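Local coordinates for Mll3558 protein (Mesorhizobium loti, PDB 3RD6), which is of unknown function but belongs to the AHA1 family, whose SRPBCC-type fold suggests that it may bind a small hydrophobic ligand or a protein partner, at the interface of chains A and B. Residues are numbered along the deposited sequence; one frame, centred on the assembly and turned at random. Chains: chain A/B, Mll3558 protein.

The interface of chains A and B. Residues chain A 3-5, 97, 125-126; chain B 78, 80, 84.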
# COMPACT_ATOMS: atom_id res chain seq x y z
N HIS A 3 18.61 -10.53 1.48
CA HIS A 3 17.63 -9.40 1.40
C HIS A 3 16.99 -9.07 2.76
O HIS A 3 16.77 -9.96 3.59
CB HIS A 3 16.54 -9.73 0.38
CG HIS A 3 17.04 -9.79 -1.03
ND1 HIS A 3 17.83 -10.83 -1.50
CD2 HIS A 3 16.91 -8.93 -2.06
CE1 HIS A 3 18.14 -10.60 -2.76
NE2 HIS A 3 17.60 -9.45 -3.13
N SER A 4 16.69 -7.80 2.98
CA SER A 4 16.08 -7.36 4.24
C SER A 4 14.96 -6.36 4.05
O SER A 4 14.95 -5.57 3.10
CB SER A 4 17.14 -6.75 5.16
OG SER A 4 18.22 -7.65 5.37
N VAL A 5 14.01 -6.38 4.98
CA VAL A 5 12.88 -5.46 4.92
C VAL A 5 12.67 -4.78 6.25
O VAL A 5 12.45 -5.45 7.26
CB VAL A 5 11.54 -6.18 4.55
CG1 VAL A 5 10.41 -5.17 4.47
CG2 VAL A 5 11.67 -6.91 3.23
N PRO A 97 15.00 -0.55 -6.35
CA PRO A 97 13.73 -0.24 -5.68
C PRO A 97 13.97 -0.06 -4.20
O PRO A 97 14.27 -1.01 -3.49
CB PRO A 97 12.87 -1.45 -6.00
CG PRO A 97 13.86 -2.55 -6.06
CD PRO A 97 15.00 -1.94 -6.84
N PHE A 125 13.44 -1.30 1.52
CA PHE A 125 14.20 -2.41 0.99
C PHE A 125 15.71 -2.49 1.04
O PHE A 125 16.42 -1.51 0.82
CB PHE A 125 13.75 -2.68 -0.45
CG PHE A 125 12.26 -2.88 -0.58
CD1 PHE A 125 11.59 -3.76 0.25
CD2 PHE A 125 11.53 -2.15 -1.51
CE1 PHE A 125 10.22 -3.91 0.16
CE2 PHE A 125 10.16 -2.30 -1.60
CZ PHE A 125 9.50 -3.18 -0.77
N ASP A 126 16.14 -3.71 1.32
CA ASP A 126 17.53 -4.12 1.39
C ASP A 126 18.54 -3.09 1.84
O ASP A 126 19.04 -2.30 1.04
CB ASP A 126 17.93 -4.72 0.03
CG ASP A 126 17.03 -5.88 -0.36
OD1 ASP A 126 16.71 -6.70 0.53
OD2 ASP A 126 16.63 -5.99 -1.55
N ASP B 78 6.77 -5.16 -4.75
CA ASP B 78 8.13 -5.66 -4.84
C ASP B 78 8.20 -7.19 -4.85
O ASP B 78 7.61 -7.84 -3.98
CB ASP B 78 8.97 -5.14 -3.65
CG ASP B 78 10.46 -5.38 -3.85
OD1 ASP B 78 11.09 -4.52 -4.51
OD2 ASP B 78 11.01 -6.40 -3.36
N VAL B 80 10.90 -10.52 -4.91
CA VAL B 80 12.26 -11.08 -4.83
C VAL B 80 12.17 -12.60 -4.96
O VAL B 80 11.88 -13.29 -3.97
CB VAL B 80 12.96 -10.76 -3.48
CG1 VAL B 80 14.36 -11.35 -3.47
CG2 VAL B 80 13.03 -9.25 -3.28
N ARG B 84 11.13 -12.72 -1.35
CA ARG B 84 10.20 -11.68 -0.93
C ARG B 84 9.04 -11.34 -1.85
O ARG B 84 9.19 -11.25 -3.07
CB ARG B 84 10.99 -10.40 -0.65
CG ARG B 84 10.17 -9.24 -0.16
CD ARG B 84 11.03 -8.12 0.33
NE ARG B 84 11.77 -7.46 -0.75
CZ ARG B 84 13.00 -6.98 -0.60
NH1 ARG B 84 13.60 -7.10 0.58
NH2 ARG B 84 13.61 -6.38 -1.61
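Strand ends of two AHA1-family (SRPBCC-type) subunits meet here, B:Arg84 at the start of strand 84-92 reaching A:Asp126 just past strand 113-125, in part of a two-fold interface; the structure alone does not show whether this is the biological dimer. The guanidinium grips the carboxylate end-on: NH1 of B:Arg84 donates to OD1 of A:Asp126 (3.1 Å), and NH2 of B:Arg84 to OD2 of A:Asp126 (3.1 Å). Both oxygens are met from above the carboxylate plane, the two flat groups lying 31° apart. The backbone N of A:Ser4 also donates to OD1 of A:Asp126 (2.7 Å), tying the N-terminal segment to the same acid. From its own chain, B:Asp78 braces the arginine side-on, its OD2 taking NE (2.9 Å) and NH2 of B:Arg84 from one face. A bend at chi3 (69°) turns the guanidinium so that NH1 and NH2 face A:Asp126 while NE and NH2 face B:Asp78; the two acids would probably stabilise its positive charge. CD1 of A:Phe125 sits over the guanidinium centre, 3.6 Å from CZ of B:Arg84, while the carboxylate of B:Asp78 stacks near the rim of the same phenyl ring, planes 24° apart. CG1 of B:Val80 rests over the imidazole face of A:His3, 3.8 Å from its CD2. A methionine replacing B:Arg84 would probably leave both A:Asp126 and B:Asp78 without their cationic mate. Beside the phenyl, CG of A:Pro97 touches OD1 of B:Asp78 (3.7 Å).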